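Local atomic coordinates of pyridoxine 4-oxidase (Mesorhizobium loti, PDB entry 4HA6), a protein that uses FAD to oxidise pyridoxine to pyridoxal with molecular oxygen as the electron acceptor, as a flavoenzyme of the GMC oxidoreductase family. Residues D291-A296 against R439-H444; E332-C337 against G361-T366. One frame throughout, in Å; residues are numbered along the deposited sequence.

Contact 1 (D291-A296 against R439-H444); sequences DHLLGA and RSVITH. With PXM (4-(aminomethyl)-5-(hydroxymethyl)-2-methylpyridin-3-ol), chain J.
Two antiparallel strands of the substrate-binding sheet of the GMC fold, 293-295 and 441-443, are zipped together around Leu294 and Ile442, a hydrogen-bonded pair. Leu294 N donates to Ile442 O at 2.9 Å, nearly along the C=O axis, and Ile442 N returns the bond to Leu294 O at 2.8 Å. Both side chains lie on the same face, where branched aliphatics fill space without demanding polar partners: Ile442 reaches along the sheet, its CD1 3.6 Å from Ala296 CB, while Leu294 crosses obliquely to His444. Leu294 CD1 sits over the middle of the His444 ring face, 3.5 Å from its centroid, a CH-pi contact. CG of His444 is anti to the backbone N (chi1 -163°), which turns one face of the ring to the leucine. An alanine at His444 would lose the face on which Leu294 rests and would probably loosen the packing beside the ligand. The backbone oxygen of the same residue meets the ligand twice: His444 O accepts from pyridoxamine N4 and, at 2.8 Å, from its O3. Asp291 OD2, itself also hydrogen-bonded to Tyr388 OH, takes Thr443 OG1 on its syn lone pair at 2.6 Å.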
loop_
_atom_site.group_PDB
_atom_site.type_symbol
_atom_site.label_atom_id
_atom_site.label_comp_id
_atom_site.label_asym_id
_atom_site.label_seq_id
_atom_site.Cartn_x
_atom_site.Cartn_y
_atom_site.Cartn_z
ATOM N N ASP A 291 1.660 -8.878 -1.611
ATOM C CA ASP A 291 2.527 -7.773 -1.213
ATOM C C ASP A 291 3.607 -7.629 -2.283
ATOM O O ASP A 291 3.826 -8.555 -3.077
ATOM C CB ASP A 291 3.146 -8.042 0.163
ATOM C CG ASP A 291 4.090 -6.925 0.634
ATOM O OD1 ASP A 291 3.865 -5.731 0.291
ATOM O OD2 ASP A 291 5.058 -7.250 1.371
ATOM N N HIS A 292 4.246 -6.462 -2.339
ATOM C CA HIS A 292 5.375 -6.259 -3.259
ATOM C C HIS A 292 6.655 -6.501 -2.476
ATOM O O HIS A 292 6.700 -6.240 -1.273
ATOM C CB HIS A 292 5.405 -4.825 -3.804
ATOM C CG HIS A 292 4.491 -4.573 -4.965
ATOM N ND1 HIS A 292 3.599 -3.522 -4.988
ATOM C CD2 HIS A 292 4.363 -5.202 -6.158
ATOM C CE1 HIS A 292 2.943 -3.527 -6.137
ATOM N NE2 HIS A 292 3.389 -4.537 -6.864
ATOM N N LEU A 293 7.688 -6.994 -3.163
ATOM C CA LEU A 293 9.035 -7.076 -2.612
ATOM C C LEU A 293 9.983 -6.124 -3.345
ATOM O O LEU A 293 9.793 -5.828 -4.539
ATOM C CB LEU A 293 9.582 -8.502 -2.743
ATOM C CG LEU A 293 8.959 -9.551 -1.831
ATOM C CD1 LEU A 293 9.348 -10.951 -2.290
ATOM C CD2 LEU A 293 9.418 -9.303 -0.397
ATOM N N LEU A 294 11.005 -5.654 -2.627
ATOM C CA LEU A 294 12.138 -4.987 -3.260
ATOM C C LEU A 294 13.425 -5.664 -2.812
ATOM O O LEU A 294 13.606 -5.933 -1.622
ATOM C CB LEU A 294 12.181 -3.507 -2.896
ATOM C CG LEU A 294 11.102 -2.634 -3.532
ATOM C CD1 LEU A 294 11.137 -1.216 -2.986
ATOM C CD2 LEU A 294 11.274 -2.632 -5.046
ATOM N N GLY A 295 14.320 -5.938 -3.758
ATOM C CA GLY A 295 15.617 -6.476 -3.423
ATOM C C GLY A 295 16.491 -5.367 -2.863
ATOM O O GLY A 295 16.719 -4.342 -3.527
ATOM N N ALA A 296 16.982 -5.570 -1.643
ATOM C CA ALA A 296 17.811 -4.571 -0.968
ATOM C C ALA A 296 19.204 -5.133 -0.708
ATOM O O ALA A 296 19.448 -5.707 0.353
ATOM C CB ALA A 296 17.166 -4.151 0.359
ATOM N N ARG A 439 17.866 -13.650 -0.031
ATOM C CA ARG A 439 18.494 -13.060 1.140
ATOM C C ARG A 439 18.265 -11.554 1.202
ATOM O O ARG A 439 18.258 -10.961 2.299
ATOM C CB ARG A 439 20.001 -13.367 1.141
ATOM C CG ARG A 439 20.380 -14.739 1.734
ATOM C CD ARG A 439 21.718 -15.277 1.182
ATOM N NE ARG A 439 22.783 -14.272 1.146
ATOM C CZ ARG A 439 23.634 -14.097 0.129
ATOM N NH1 ARG A 439 23.569 -14.852 -0.965
ATOM N NH2 ARG A 439 24.562 -13.151 0.197
ATOM N N SER A 440 18.058 -10.935 0.039
ATOM C CA SER A 440 18.017 -9.469 -0.061
ATOM C C SER A 440 16.616 -8.837 -0.064
ATOM O O SER A 440 16.454 -7.658 0.313
ATOM C CB SER A 440 18.778 -9.012 -1.312
ATOM O OG SER A 440 18.063 -9.357 -2.483
ATOM N N VAL A 441 15.602 -9.581 -0.510
ATOM C CA VAL A 441 14.272 -8.977 -0.641
ATOM C C VAL A 441 13.689 -8.511 0.705
ATOM O O VAL A 441 13.824 -9.192 1.735
ATOM C CB VAL A 441 13.257 -9.903 -1.374
ATOM C CG1 VAL A 441 13.599 -10.024 -2.874
ATOM C CG2 VAL A 441 13.180 -11.282 -0.719
ATOM N N ILE A 442 13.042 -7.347 0.687
ATOM C CA ILE A 442 12.276 -6.864 1.839
ATOM C C ILE A 442 10.888 -6.452 1.351
ATOM O O ILE A 442 10.694 -6.310 0.139
ATOM C CB ILE A 442 12.958 -5.646 2.484
ATOM C CG1 ILE A 442 13.232 -4.568 1.436
ATOM C CG2 ILE A 442 14.267 -6.050 3.182
ATOM C CD1 ILE A 442 14.013 -3.391 1.986
ATOM N N THR A 443 9.932 -6.252 2.268
ATOM C CA THR A 443 8.597 -5.795 1.875
ATOM C C THR A 443 8.601 -4.367 1.312
ATOM O O THR A 443 9.318 -3.486 1.811
ATOM C CB THR A 443 7.563 -5.895 3.039
ATOM O OG1 THR A 443 6.311 -5.340 2.619
ATOM C CG2 THR A 443 8.032 -5.151 4.274
ATOM N N HIS A 444 7.787 -4.140 0.283
ATOM C CA HIS A 444 7.636 -2.813 -0.305
ATOM C C HIS A 444 6.499 -2.065 0.397
ATOM O O HIS A 444 6.208 -0.925 0.043
ATOM C CB HIS A 444 7.350 -2.965 -1.803
ATOM C CG HIS A 444 7.565 -1.720 -2.623
ATOM N ND1 HIS A 444 7.568 -0.451 -2.092
ATOM C CD2 HIS A 444 7.767 -1.570 -3.956
ATOM C CE1 HIS A 444 7.757 0.433 -3.063
ATOM N NE2 HIS A 444 7.888 -0.222 -4.198
HETATM N N1 PXM J . 10.913 2.276 -0.898
HETATM C C2 PXM J . 10.118 1.574 -0.092
HETATM C C2A PXM J . 10.643 0.508 0.817
HETATM C C3 PXM J . 8.768 1.885 -0.137
HETATM O O3 PXM J . 7.901 1.189 0.676
HETATM C C4 PXM J . 8.260 2.884 -0.996
HETATM C C5 PXM J . 9.175 3.589 -1.833
HETATM C C5A PXM J . 8.835 4.703 -2.803
HETATM O O5 PXM J . 7.547 4.755 -3.309
HETATM C C6 PXM J . 10.525 3.234 -1.736
HETATM C C4A PXM J . 6.779 3.130 -0.957
HETATM N N4 PXM J . 5.985 1.940 -1.052
#

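Contact 2 (E332-C337 against G361-T366); sequences EIVVGC and GITHPT
Strand 333-337 meets the end of the strand leading to 361-362 in an antiparallel pairing of which Val334-Gly361 and Ile333-Ile362 are the last two pairs before the loop, and Thr363 extends it where the second strand gives way. Val334 and Gly361 form a hydrogen-bonded pair: Val334 N donates to Gly361 O at 3.1 Å, and Gly361 N to Val334 O at 3.0 Å, this second bond lying in the carbonyl plane. Glycine suits the place, because a CB there would fall close to Val334 CG1, which already lies 3.7 Å from Gly361 O. On the opposite face the neighbouring pair, Ile333 and Ile362, set CG2 against CG2 at 4.3 Å; these beta-branched residues are at home in extended strands.

Thr363 carries the contact onward. Its backbone N donates to Glu332 O, well above the plane of that carbonyl. From there Thr363 CB points toward the other segment and comes to 3.9 Å from Glu332 O. With chi1 at 48°, OG1 occupies the crowded position between backbone N and carbonyl carbon and settles against the peptide carbonyl of Glu332; it also receives a weak hydrogen bond from His364 ND1. The methyl Thr363 CG2, anti to the carbonyl carbon, takes the other direction, passing 3.7 Å from Ile333 O and approaching Val334 CB. A threonine can thus serve both a polar and an apolar neighbour from one branch point. Glu332 O has a further partner in a water, which donates to it and accepts from His364 N, bridging the two segments just past the last backbone bond. On its far side strand 333-337 pairs with strand 314-320, and there Glu332 and Ile333 both face Met320: a classic beta bulge, set at the start of a strand in the antiparallel sheet of the substrate-binding domain.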
loop_
_atom_site.group_PDB
_atom_site.type_symbol
_atom_site.label_atom_id
_atom_site.label_comp_id
_atom_site.label_asym_id
_atom_site.label_seq_id
_atom_site.Cartn_x
_atom_site.Cartn_y
_atom_site.Cartn_z
ATOM N N GLU A 332 6.340 -5.187 -15.759
ATOM C CA GLU A 332 6.567 -6.518 -15.195
ATOM C C GLU A 332 7.607 -6.465 -14.073
ATOM O O GLU A 332 7.557 -7.254 -13.129
ATOM C CB GLU A 332 7.035 -7.502 -16.273
ATOM C CG GLU A 332 6.084 -7.642 -17.434
ATOM C CD GLU A 332 6.580 -8.649 -18.448
ATOM O OE1 GLU A 332 7.702 -8.458 -18.985
ATOM O OE2 GLU A 332 5.848 -9.633 -18.694
ATOM N N ILE A 333 8.560 -5.544 -14.186
ATOM C CA ILE A 333 9.559 -5.360 -13.134
ATOM C C ILE A 333 9.741 -3.872 -12.862
ATOM O O ILE A 333 9.176 -3.024 -13.567
ATOM C CB ILE A 333 10.938 -5.998 -13.496
ATOM C CG1 ILE A 333 11.489 -5.387 -14.791
ATOM C CG2 ILE A 333 10.856 -7.517 -13.611
ATOM C CD1 ILE A 333 12.768 -6.051 -15.306
ATOM N N VAL A 334 10.534 -3.561 -11.843
ATOM C CA VAL A 334 10.825 -2.180 -11.470
ATOM C C VAL A 334 12.243 -2.119 -10.912
ATOM O O VAL A 334 12.695 -3.055 -10.246
ATOM C CB VAL A 334 9.821 -1.653 -10.409
ATOM C CG1 VAL A 334 9.797 -2.559 -9.195
ATOM C CG2 VAL A 334 10.155 -0.203 -10.003
ATOM N N VAL A 335 12.964 -1.050 -11.235
ATOM C CA VAL A 335 14.265 -0.792 -10.630
ATOM C C VAL A 335 14.211 0.629 -10.110
ATOM O O VAL A 335 13.915 1.549 -10.868
ATOM C CB VAL A 335 15.434 -0.916 -11.637
ATOM C CG1 VAL A 335 16.735 -0.455 -10.993
ATOM C CG2 VAL A 335 15.568 -2.346 -12.138
ATOM N N GLY A 336 14.471 0.812 -8.823
ATOM C CA GLY A 336 14.341 2.126 -8.212
ATOM C C GLY A 336 15.674 2.648 -7.714
ATOM O O GLY A 336 16.555 1.869 -7.327
ATOM N N CYS A 337 15.837 3.965 -7.731
ATOM C CA CYS A 337 17.088 4.554 -7.278
ATOM C C CYS A 337 16.998 4.961 -5.808
ATOM O O CYS A 337 16.342 5.949 -5.482
ATOM C CB CYS A 337 17.437 5.770 -8.135
ATOM S SG CYS A 337 18.972 6.567 -7.624
ATOM N N GLY A 361 12.502 -5.105 -8.098
ATOM C CA GLY A 361 11.312 -5.821 -7.656
ATOM C C GLY A 361 10.522 -6.336 -8.842
ATOM O O GLY A 361 10.875 -6.035 -9.986
ATOM N N ILE A 362 9.473 -7.120 -8.584
ATOM C CA ILE A 362 8.557 -7.520 -9.652
ATOM C C ILE A 362 7.220 -6.846 -9.377
ATOM O O ILE A 362 6.864 -6.601 -8.212
ATOM C CB ILE A 362 8.380 -9.060 -9.738
ATOM C CG1 ILE A 362 7.803 -9.626 -8.426
ATOM C CG2 ILE A 362 9.710 -9.718 -10.088
ATOM C CD1 ILE A 362 7.433 -11.089 -8.531
ATOM N N THR A 363 6.474 -6.531 -10.430
ATOM C CA THR A 363 5.326 -5.642 -10.238
ATOM C C THR A 363 4.014 -6.352 -9.988
ATOM O O THR A 363 3.095 -5.757 -9.411
ATOM C CB THR A 363 5.132 -4.707 -11.436
ATOM O OG1 THR A 363 5.193 -5.473 -12.645
ATOM C CG2 THR A 363 6.208 -3.632 -11.455
ATOM N N HIS A 364 3.903 -7.604 -10.438
ATOM C CA HIS A 364 2.649 -8.355 -10.298
ATOM C C HIS A 364 2.932 -9.793 -9.836
ATOM O O HIS A 364 2.797 -10.739 -10.618
ATOM C CB HIS A 364 1.896 -8.357 -11.635
ATOM C CG HIS A 364 1.577 -6.986 -12.147
ATOM N ND1 HIS A 364 2.450 -6.265 -12.931
ATOM C CD2 HIS A 364 0.504 -6.180 -11.939
ATOM C CE1 HIS A 364 1.914 -5.090 -13.220
ATOM N NE2 HIS A 364 0.738 -5.007 -12.617
ATOM N N PRO A 365 3.330 -9.971 -8.562
ATOM C CA PRO A 365 3.643 -11.330 -8.084
ATOM C C PRO A 365 2.438 -12.257 -8.200
ATOM O O PRO A 365 1.293 -11.815 -7.968
ATOM C CB PRO A 365 3.986 -11.120 -6.598
ATOM C CG PRO A 365 3.357 -9.778 -6.227
ATOM C CD PRO A 365 3.454 -8.955 -7.499
ATOM N N THR A 366 2.689 -13.510 -8.571
ATOM C CA THR A 366 1.617 -14.486 -8.695
ATOM C C THR A 366 1.483 -15.321 -7.441
ATOM O O THR A 366 0.483 -16.012 -7.287
ATOM C CB THR A 366 1.765 -15.411 -9.939
ATOM O OG1 THR A 366 2.939 -16.222 -9.812
ATOM C CG2 THR A 366 1.866 -14.584 -11.193
HETATM O O HOH W 1 5.532 -9.028 -12.383
#

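In the fold
Followed from the N terminus, the chain first lays down 291-296, then 332-337; it turns back and returns along strand 355-362, whose end at 361-366 completes contact 2, and much later reaches 439-444 to complete contact 1. The shorter loop of contact 2 therefore lies wholly within the long loop of contact 1, and the two do not cross. Both belong to one antiparallel sheet, in which strand 293-302 has strand 441-443 as one neighbour and strand 355-362 as another, with 333-338 beyond the latter. They also touch directly: His292 NE2 is probably hydrogen-bonded to Thr363 O at 2.8 Å, while Pro365 packs on Asp291. The pocket residue His444 is thus tied to strand 293-302, which also borders the strand that closes contact 2.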